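PDB 5BY3: BtGH115A from Bacteroides thetaiotaomicron, which acts as a family GH115 4-O-methyl-alpha-glucuronidase with specificity for decorated arabinogalactans. Local coordinates for residues 295-301 with 344-348; 311-316 with 350-356; 397-402 with 504-508. All blocks are in the same frame, centred on the assembly; numbering follows the deposited sequence.

Overall arrangement
All three contacts involve the family GH115 TIM barrel. Contacts 1 and 2 join two consecutive beta-alpha units, strand 290-291 with helix 308-329 and strand 339-341 with helix 347-352. Contact 1 ties their loops together and contact 2 packs their helices. Their segments alternate along the chain, both use helix 347-352, their centres lie about 13 Å apart, and K301 touches Q311. Contact 3 comes later in the sequence, its centre about 17 Å from that of contact 1 and about 29 Å from that of contact 2. It fastens the loop after strand 388-393 to a loop between helices 476-495 and 523-543, so the barrel is joined to the helical region that follows it.

Contact 1. Residues 295-301 with 344-348; sequences RGVHDGK and YKEVL
R295 sets its CG beside its own backbone N (chi1 -69°) and bends at chi3 (86°), which lays the guanidinium alongside the carboxylate of E346; E346 holds its CG between backbone N and carbonyl carbon (chi1 84°) and bends at chi2 to bring that carboxylate to the arginine. These residues belong to neighbouring beta-alpha loops of a TIM barrel, those following strands 290-291 and 339-341, and E346 is presented by a type II' turn running from Y344 to V347. The grip is side-on and nearly coplanar: NH2 of R295 reaches the syn lone pair of E346 OE1 at 3.1 Å, while R295 NE meets E346 OE2 at 3.3 Å, somewhat tilted. One face of the guanidinium lies over the ring edge of Y344, with R295 NH1 4.0 Å from Y344 CD2; G300 O is above the other. Arginine suits the place because its several N-H groups serve two acids: R295 NH2 also bonds D299 OD2 weakly. A leucine in place of this arginine would probably leave the E346 carboxylate without its charged mate and D299 with one cation fewer. D299 OD2 in turn takes a weak salt bridge of 3.3 Å from K345 NZ, a nitrogen that also donates to Y344 OH at 3.0 Å.

Contact 2. Residues 311-316 with 350-356; sequences QKAVLD and IYHAGLQ
Apolar packing carries most of this contact, and I350 is central to it. With CG1 anti to the backbone N (chi1 177°), I350 brings CD1 against the start of the K312 side chain, 3.4 Å from K312 CB, and close to K312 N. Its CG1 meets L315 CD1 at 3.8 Å. The same L315 methyl also touches L355 CD2, at 3.7 Å, the two leucines crossing at about a right angle, so one methyl of L315 meets both branched aliphatic residues, which suit a buried seam. L355 also slides past K312 in the opposite direction, its CD1 3.8 Å from K312 CG.

These segments come from consecutive outer helices of the TIM barrel, 308-329 and 347-352, together with the turn that leaves the second. V308, in the first helix, adds to the packing by touching I350 and A353, while Y351, which takes no part here, meets W365 edge-to-face and bonds E381 through its OH.

The polar part centres on the backbone carbonyl of G354. K312 bends at chi3 and brings NZ to 2.8 Å from G354 O, approaching from above the carbonyl plane. Lysine fits here because its first methylenes pack on I350 and L355 while its ammonium reaches G354 O. G354 has a positive phi (65°), which favours glycine. Q356 NE2 donates a weak bond to the same G354 O, at 3.3 Å.

Contact 3. Residues 397-402 with 504-508; sequences WGRPHD and TREEE
P400 O accepts the backbone N-H of E506 at 2.8 Å, a nearly straight bond (166°) whose donor stands above the carbonyl plane; R505 CA adds a CA-H...O contact to the same P400 O at 3.3 Å. This links the loop after TIM-barrel strand 388-393 to the loop between helices 476-495 and 523-543. A cis peptide bond precedes P400, a linkage that proline readily allows, and the proline ring packs its CB against R505 CG at 3.7 Å. On the helix 730-738 side, W732, V736 and L737 also touch P400, while E730 and E734 take the guanidinium of R505, so helix 730-738, within the C-terminal family region, lies against this contact.

A salt bridge joins R399 to E507. The two side chains cross at about a right angle with their planes 78° apart, and both R399 nitrogens go to one oxygen: E507 OE1 lies in the guanidinium plane, 3.2 Å from R399 NE, with a weak second bond from R399 NH2. E507 stretches beyond CG, which brings its other oxygen, OE2, beside G398 CA, where the backbone angles call for glycine.

Two acids, D402 and E506, come close in the interior, and R620 bridges both, which probably offsets their repulsion. D402 OD1 also accepts G398 N, and its side chain lies about 9 Å from the nickel ion bound at the site of L404 and D436.

H401 ND1 donates to D402 O at 2.7 Å, while a water in its ring plane joins H401 NE2 (2.9 Å) to T504 OG1 (2.6 Å).

Contact 1. Residues 295-301 with 344-348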
loop_
_atom_site.group_PDB
_atom_site.type_symbol
_atom_site.label_atom_id
_atom_site.label_comp_id
_atom_site.label_asym_id
_atom_site.label_seq_id
_atom_site.Cartn_x
_atom_site.Cartn_y
_atom_site.Cartn_z
ATOM N N ARG A 295 -8.459 3.732 -21.928
ATOM C CA ARG A 295 -7.032 3.582 -22.247
ATOM C C ARG A 295 -6.912 2.413 -23.224
ATOM O O ARG A 295 -7.835 2.183 -24.032
ATOM C CB ARG A 295 -6.191 3.359 -20.974
ATOM C CG ARG A 295 -6.092 4.560 -20.034
ATOM C CD ARG A 295 -5.339 4.203 -18.749
ATOM N NE ARG A 295 -3.883 4.333 -18.888
ATOM C CZ ARG A 295 -2.988 3.396 -18.568
ATOM N NH1 ARG A 295 -3.353 2.230 -18.037
ATOM N NH2 ARG A 295 -1.703 3.655 -18.758
ATOM N N GLY A 296 -5.797 1.680 -23.152
ATOM C CA GLY A 296 -5.610 0.469 -23.949
ATOM C C GLY A 296 -6.350 -0.766 -23.425
ATOM O O GLY A 296 -7.202 -0.670 -22.507
ATOM N N VAL A 297 -6.032 -1.913 -24.042
ATOM C CA VAL A 297 -6.417 -3.242 -23.568
ATOM C C VAL A 297 -5.903 -3.553 -22.131
ATOM O O VAL A 297 -6.691 -3.980 -21.259
ATOM C CB VAL A 297 -6.039 -4.334 -24.618
ATOM C CG1 VAL A 297 -5.995 -5.736 -24.002
ATOM C CG2 VAL A 297 -7.022 -4.289 -25.790
ATOM N N HIS A 298 -4.603 -3.317 -21.896
ATOM C CA HIS A 298 -3.991 -3.380 -20.555
ATOM C C HIS A 298 -3.364 -2.009 -20.213
ATOM O O HIS A 298 -4.094 -1.056 -19.947
ATOM C CB HIS A 298 -2.979 -4.541 -20.444
ATOM C CG HIS A 298 -2.734 -5.009 -19.034
ATOM N ND1 HIS A 298 -2.505 -4.144 -17.983
ATOM C CD2 HIS A 298 -2.668 -6.255 -18.509
ATOM C CE1 HIS A 298 -2.321 -4.835 -16.871
ATOM N NE2 HIS A 298 -2.415 -6.119 -17.165
ATOM N N ASP A 299 -2.035 -1.892 -20.208
ATOM C CA ASP A 299 -1.423 -0.558 -20.256
ATOM C C ASP A 299 -1.193 -0.097 -21.711
ATOM O O ASP A 299 -1.513 -0.817 -22.672
ATOM C CB ASP A 299 -0.165 -0.460 -19.379
ATOM C CG ASP A 299 -0.488 -0.044 -17.925
ATOM O OD1 ASP A 299 -1.152 -0.812 -17.192
ATOM O OD2 ASP A 299 -0.075 1.059 -17.514
ATOM N N GLY A 300 -0.678 1.119 -21.853
ATOM C CA GLY A 300 -0.424 1.734 -23.157
ATOM C C GLY A 300 -1.399 2.847 -23.516
ATOM O O GLY A 300 -2.348 3.164 -22.766
ATOM N N LYS A 301 -1.150 3.436 -24.686
ATOM C CA LYS A 301 -2.035 4.434 -25.298
ATOM C C LYS A 301 -3.420 3.809 -25.474
ATOM O O LYS A 301 -3.539 2.585 -25.515
ATOM C CB LYS A 301 -1.487 4.885 -26.683
ATOM C CG LYS A 301 0.027 5.069 -26.807
ATOM C CD LYS A 301 0.530 6.297 -26.042
ATOM C CE LYS A 301 1.879 6.060 -25.354
ATOM N NZ LYS A 301 2.102 6.991 -24.204
ATOM N N TYR A 344 -3.846 7.952 -14.591
ATOM C CA TYR A 344 -2.636 7.203 -14.313
ATOM C C TYR A 344 -1.766 7.247 -15.573
ATOM O O TYR A 344 -2.298 7.276 -16.703
ATOM C CB TYR A 344 -3.053 5.765 -13.987
ATOM C CG TYR A 344 -1.958 4.766 -13.766
ATOM C CD1 TYR A 344 -1.041 4.904 -12.720
ATOM C CD2 TYR A 344 -1.842 3.665 -14.601
ATOM C CE1 TYR A 344 -0.032 3.959 -12.519
ATOM C CE2 TYR A 344 -0.851 2.702 -14.414
ATOM C CZ TYR A 344 0.060 2.843 -13.377
ATOM O OH TYR A 344 1.042 1.871 -13.214
ATOM N N LYS A 345 -0.440 7.228 -15.373
ATOM C CA LYS A 345 0.566 7.290 -16.465
ATOM C C LYS A 345 0.226 8.441 -17.450
ATOM O O LYS A 345 0.092 9.578 -16.981
ATOM C CB LYS A 345 0.796 5.903 -17.117
ATOM C CG LYS A 345 1.512 4.878 -16.223
ATOM C CD LYS A 345 1.999 3.673 -17.036
ATOM C CE LYS A 345 3.097 2.876 -16.339
ATOM N NZ LYS A 345 2.663 1.562 -15.765
ATOM N N GLU A 346 0.004 8.165 -18.748
ATOM C CA GLU A 346 -0.114 9.222 -19.797
ATOM C C GLU A 346 -1.450 9.987 -19.750
ATOM O O GLU A 346 -1.592 11.036 -20.401
ATOM C CB GLU A 346 0.103 8.645 -21.208
ATOM C CG GLU A 346 -1.145 8.005 -21.865
ATOM C CD GLU A 346 -1.648 6.732 -21.152
ATOM O OE1 GLU A 346 -0.823 5.972 -20.584
ATOM O OE2 GLU A 346 -2.872 6.454 -21.173
ATOM N N VAL A 347 -2.425 9.435 -19.016
ATOM C CA VAL A 347 -3.737 10.061 -18.888
ATOM C C VAL A 347 -3.717 11.320 -17.996
ATOM O O VAL A 347 -4.538 12.228 -18.192
ATOM C CB VAL A 347 -4.932 9.037 -18.701
ATOM C CG1 VAL A 347 -4.568 7.826 -17.863
ATOM C CG2 VAL A 347 -6.222 9.681 -18.192
ATOM N N LEU A 348 -2.745 11.404 -17.078
ATOM C CA LEU A 348 -2.502 12.625 -16.298
ATOM C C LEU A 348 -2.261 13.813 -17.251
ATOM O O LEU A 348 -2.854 14.895 -17.032
ATOM C CB LEU A 348 -1.355 12.434 -15.273
ATOM C CG LEU A 348 -0.878 13.569 -14.326
ATOM C CD1 LEU A 348 -1.765 13.760 -13.107
ATOM C CD2 LEU A 348 0.589 13.401 -13.916
#

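Contact 2. Residues 311-316 with 350-356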
loop_
_atom_site.group_PDB
_atom_site.type_symbol
_atom_site.label_atom_id
_atom_site.label_comp_id
_atom_site.label_asym_id
_atom_site.label_seq_id
_atom_site.Cartn_x
_atom_site.Cartn_y
_atom_site.Cartn_z
ATOM N N GLN A 311 -6.682 12.618 -28.329
ATOM C CA GLN A 311 -6.999 11.825 -27.133
ATOM C C GLN A 311 -8.035 12.536 -26.200
ATOM O O GLN A 311 -8.711 11.859 -25.441
ATOM C CB GLN A 311 -5.704 11.352 -26.386
ATOM C CG GLN A 311 -4.929 10.199 -27.075
ATOM C CD GLN A 311 -3.751 9.554 -26.290
ATOM O OE1 GLN A 311 -3.021 10.212 -25.553
ATOM N NE2 GLN A 311 -3.540 8.249 -26.513
ATOM N N LYS A 312 -8.188 13.869 -26.305
ATOM C CA LYS A 312 -9.200 14.647 -25.540
ATOM C C LYS A 312 -10.594 14.604 -26.167
ATOM O O LYS A 312 -11.583 14.348 -25.467
ATOM C CB LYS A 312 -8.764 16.111 -25.355
ATOM C CG LYS A 312 -9.132 16.725 -24.003
ATOM C CD LYS A 312 -9.115 18.255 -24.006
ATOM C CE LYS A 312 -10.494 18.834 -24.313
ATOM N NZ LYS A 312 -10.625 20.215 -23.775
ATOM N N ALA A 313 -10.657 14.859 -27.476
ATOM C CA ALA A 313 -11.867 14.688 -28.281
ATOM C C ALA A 313 -12.540 13.333 -28.043
ATOM O O ALA A 313 -13.789 13.240 -28.031
ATOM C CB ALA A 313 -11.526 14.858 -29.760
ATOM N N VAL A 314 -11.705 12.297 -27.856
ATOM C CA VAL A 314 -12.150 10.883 -27.648
ATOM C C VAL A 314 -12.960 10.750 -26.360
ATOM O O VAL A 314 -14.105 10.290 -26.368
ATOM C CB VAL A 314 -10.954 9.867 -27.581
ATOM C CG1 VAL A 314 -11.434 8.436 -27.291
ATOM C CG2 VAL A 314 -10.119 9.894 -28.849
ATOM N N LEU A 315 -12.330 11.164 -25.271
ATOM C CA LEU A 315 -12.853 11.021 -23.925
ATOM C C LEU A 315 -14.183 11.750 -23.737
ATOM O O LEU A 315 -15.133 11.163 -23.187
ATOM C CB LEU A 315 -11.803 11.499 -22.910
ATOM C CG LEU A 315 -10.447 10.775 -22.909
ATOM C CD1 LEU A 315 -9.503 11.411 -21.921
ATOM C CD2 LEU A 315 -10.553 9.272 -22.626
ATOM N N ASP A 316 -14.244 13.004 -24.215
ATOM C CA ASP A 316 -15.491 13.782 -24.291
ATOM C C ASP A 316 -16.609 12.929 -24.893
ATOM O O ASP A 316 -17.703 12.879 -24.338
ATOM C CB ASP A 316 -15.282 15.084 -25.093
ATOM C CG ASP A 316 -14.212 16.022 -24.473
ATOM O OD1 ASP A 316 -14.096 16.071 -23.230
ATOM O OD2 ASP A 316 -13.497 16.739 -25.230
ATOM N N ILE A 350 -3.305 14.017 -20.485
ATOM C CA ILE A 350 -4.544 14.320 -21.177
ATOM C C ILE A 350 -5.594 15.058 -20.292
ATOM O O ILE A 350 -6.309 15.956 -20.784
ATOM C CB ILE A 350 -5.032 13.144 -22.075
ATOM C CG1 ILE A 350 -6.367 13.454 -22.720
ATOM C CG2 ILE A 350 -5.091 11.801 -21.363
ATOM C CD1 ILE A 350 -6.276 14.575 -23.714
ATOM N N TYR A 351 -5.618 14.763 -18.986
ATOM C CA TYR A 351 -6.361 15.613 -18.022
ATOM C C TYR A 351 -5.877 17.083 -18.058
ATOM O O TYR A 351 -6.659 17.964 -18.436
ATOM C CB TYR A 351 -6.317 15.041 -16.604
ATOM C CG TYR A 351 -6.854 15.986 -15.550
ATOM C CD1 TYR A 351 -8.238 16.088 -15.305
ATOM C CD2 TYR A 351 -5.977 16.795 -14.797
ATOM C CE1 TYR A 351 -8.722 16.954 -14.343
ATOM C CE2 TYR A 351 -6.456 17.670 -13.829
ATOM C CZ TYR A 351 -7.833 17.745 -13.602
ATOM O OH TYR A 351 -8.323 18.622 -12.632
ATOM N N HIS A 352 -4.589 17.299 -17.733
ATOM C CA HIS A 352 -3.878 18.615 -17.778
ATOM C C HIS A 352 -3.925 19.417 -19.085
ATOM O O HIS A 352 -3.533 20.572 -19.110
ATOM C CB HIS A 352 -2.407 18.478 -17.348
ATOM C CG HIS A 352 -2.224 18.316 -15.869
ATOM N ND1 HIS A 352 -1.217 17.543 -15.323
ATOM C CD2 HIS A 352 -2.939 18.802 -14.821
ATOM C CE1 HIS A 352 -1.317 17.567 -14.004
ATOM N NE2 HIS A 352 -2.355 18.319 -13.676
ATOM N N ALA A 353 -4.408 18.823 -20.164
ATOM C CA ALA A 353 -4.568 19.560 -21.413
ATOM C C ALA A 353 -5.962 20.232 -21.461
ATOM O O ALA A 353 -6.537 20.452 -22.548
ATOM C CB ALA A 353 -4.357 18.606 -22.570
ATOM N N GLY A 354 -6.490 20.530 -20.262
ATOM C CA GLY A 354 -7.833 21.062 -20.035
ATOM C C GLY A 354 -9.023 20.173 -20.394
ATOM O O GLY A 354 -9.939 20.611 -21.095
ATOM N N LEU A 355 -9.044 18.933 -19.906
ATOM C CA LEU A 355 -10.209 18.070 -20.165
ATOM C C LEU A 355 -11.317 18.319 -19.143
ATOM O O LEU A 355 -11.031 18.487 -17.949
ATOM C CB LEU A 355 -9.785 16.618 -20.152
ATOM C CG LEU A 355 -10.807 15.486 -20.107
ATOM C CD1 LEU A 355 -11.518 15.197 -21.418
ATOM C CD2 LEU A 355 -10.043 14.246 -19.660
ATOM N N GLN A 356 -12.565 18.343 -19.606
ATOM C CA GLN A 356 -13.681 18.583 -18.694
ATOM C C GLN A 356 -14.247 17.265 -18.160
ATOM O O GLN A 356 -14.702 16.415 -18.930
ATOM C CB GLN A 356 -14.768 19.476 -19.335
ATOM C CG GLN A 356 -14.307 20.883 -19.741
ATOM C CD GLN A 356 -13.464 21.594 -18.683
ATOM O OE1 GLN A 356 -13.962 22.013 -17.645
ATOM N NE2 GLN A 356 -12.175 21.739 -18.957
#

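Contact 3. Residues 397-402 with 504-508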
loop_
_atom_site.group_PDB
_atom_site.type_symbol
_atom_site.label_atom_id
_atom_site.label_comp_id
_atom_site.label_asym_id
_atom_site.label_seq_id
_atom_site.Cartn_x
_atom_site.Cartn_y
_atom_site.Cartn_z
ATOM N N TRP A 397 4.893 -3.910 -11.157
ATOM C CA TRP A 397 5.630 -4.482 -12.303
ATOM C C TRP A 397 5.873 -3.335 -13.265
ATOM O O TRP A 397 4.921 -2.740 -13.740
ATOM C CB TRP A 397 4.797 -5.613 -12.944
ATOM C CG TRP A 397 5.122 -6.011 -14.390
ATOM C CD1 TRP A 397 6.053 -5.445 -15.239
ATOM C CD2 TRP A 397 4.499 -7.043 -15.133
ATOM N NE1 TRP A 397 6.052 -6.072 -16.449
ATOM C CE2 TRP A 397 5.100 -7.048 -16.433
ATOM C CE3 TRP A 397 3.485 -7.979 -14.841
ATOM C CZ2 TRP A 397 4.732 -7.963 -17.436
ATOM C CZ3 TRP A 397 3.098 -8.903 -15.855
ATOM C CH2 TRP A 397 3.731 -8.885 -17.136
ATOM N N GLY A 398 7.136 -3.007 -13.526
ATOM C CA GLY A 398 7.466 -1.911 -14.426
ATOM C C GLY A 398 8.855 -1.365 -14.244
ATOM O O GLY A 398 9.667 -1.990 -13.576
ATOM N N ARG A 399 9.105 -0.206 -14.867
ATOM C CA ARG A 399 10.382 0.474 -14.899
ATOM C C ARG A 399 10.497 1.456 -13.728
ATOM O O ARG A 399 9.484 1.995 -13.293
ATOM C CB ARG A 399 10.494 1.314 -16.179
ATOM C CG ARG A 399 9.548 2.529 -16.190
ATOM C CD ARG A 399 9.582 3.246 -17.510
ATOM N NE ARG A 399 8.969 2.395 -18.516
ATOM C CZ ARG A 399 8.876 2.679 -19.807
ATOM N NH1 ARG A 399 9.353 3.817 -20.323
ATOM N NH2 ARG A 399 8.283 1.805 -20.577
ATOM N N PRO A 400 11.712 1.720 -13.239
ATOM C CA PRO A 400 12.975 1.054 -13.667
ATOM C C PRO A 400 13.132 -0.429 -13.241
ATOM O O PRO A 400 13.976 -1.131 -13.793
ATOM C CB PRO A 400 14.037 1.911 -12.983
ATOM C CG PRO A 400 13.354 2.342 -11.706
ATOM C CD PRO A 400 11.927 2.630 -12.096
ATOM N N HIS A 401 12.359 -0.916 -12.260
ATOM C CA HIS A 401 12.442 -2.359 -11.882
ATOM C C HIS A 401 11.197 -2.816 -11.084
ATOM O O HIS A 401 10.739 -2.073 -10.235
ATOM C CB HIS A 401 13.748 -2.632 -11.098
ATOM C CG HIS A 401 14.088 -4.075 -11.001
ATOM N ND1 HIS A 401 13.356 -4.955 -10.232
ATOM C CD2 HIS A 401 15.050 -4.809 -11.617
ATOM C CE1 HIS A 401 13.854 -6.175 -10.383
ATOM N NE2 HIS A 401 14.883 -6.111 -11.214
ATOM N N ASP A 402 10.685 -4.030 -11.319
ATOM C CA ASP A 402 9.586 -4.599 -10.483
ATOM C C ASP A 402 10.016 -4.724 -9.014
ATOM O O ASP A 402 11.165 -5.091 -8.728
ATOM C CB ASP A 402 9.155 -6.023 -10.847
ATOM C CG ASP A 402 9.032 -6.318 -12.366
ATOM O OD1 ASP A 402 9.279 -5.440 -13.239
ATOM O OD2 ASP A 402 8.701 -7.520 -12.659
ATOM N N THR A 504 20.022 -3.762 -11.963
ATOM C CA THR A 504 19.578 -4.029 -13.332
ATOM C C THR A 504 18.349 -3.145 -13.600
ATOM O O THR A 504 17.820 -2.510 -12.699
ATOM C CB THR A 504 19.164 -5.518 -13.528
ATOM O OG1 THR A 504 18.210 -5.879 -12.539
ATOM C CG2 THR A 504 20.341 -6.475 -13.425
ATOM N N ARG A 505 17.899 -3.084 -14.844
ATOM C CA ARG A 505 16.651 -2.398 -15.170
ATOM C C ARG A 505 15.722 -3.277 -15.982
ATOM O O ARG A 505 16.150 -4.267 -16.607
ATOM C CB ARG A 505 16.911 -1.021 -15.810
ATOM C CG ARG A 505 16.761 0.061 -14.766
ATOM C CD ARG A 505 17.906 1.029 -14.687
ATOM N NE ARG A 505 17.759 2.049 -15.707
ATOM C CZ ARG A 505 18.191 3.306 -15.610
ATOM N NH1 ARG A 505 18.789 3.751 -14.501
ATOM N NH2 ARG A 505 18.000 4.122 -16.626
ATOM N N GLU A 506 14.441 -2.939 -15.900
ATOM C CA GLU A 506 13.381 -3.558 -16.685
ATOM C C GLU A 506 12.777 -2.509 -17.607
ATOM O O GLU A 506 12.923 -1.305 -17.356
ATOM C CB GLU A 506 12.326 -4.177 -15.779
ATOM C CG GLU A 506 12.678 -5.570 -15.311
ATOM C CD GLU A 506 12.874 -6.589 -16.447
ATOM O OE1 GLU A 506 12.006 -6.738 -17.322
ATOM O OE2 GLU A 506 13.904 -7.275 -16.450
ATOM N N GLU A 507 12.157 -2.984 -18.693
ATOM C CA GLU A 507 11.619 -2.169 -19.804
ATOM C C GLU A 507 12.566 -1.168 -20.464
ATOM O O GLU A 507 12.120 -0.158 -21.001
ATOM C CB GLU A 507 10.303 -1.505 -19.415
ATOM C CG GLU A 507 9.258 -2.530 -18.972
ATOM C CD GLU A 507 8.002 -1.886 -18.419
ATOM O OE1 GLU A 507 7.954 -0.630 -18.328
ATOM O OE2 GLU A 507 7.069 -2.656 -18.080
ATOM N N GLU A 508 13.861 -1.480 -20.486
ATOM C CA GLU A 508 14.848 -0.562 -21.067
ATOM C C GLU A 508 15.183 -0.773 -22.539
ATOM O O GLU A 508 15.906 0.073 -23.108
ATOM C CB GLU A 508 16.153 -0.589 -20.290
ATOM C CG GLU A 508 16.203 0.265 -19.045
ATOM C CD GLU A 508 16.132 1.750 -19.293
ATOM O OE1 GLU A 508 16.486 2.231 -20.384
ATOM O OE2 GLU A 508 15.717 2.447 -18.367
HETATM O O HOH W 1 16.522 -7.892 -12.868
#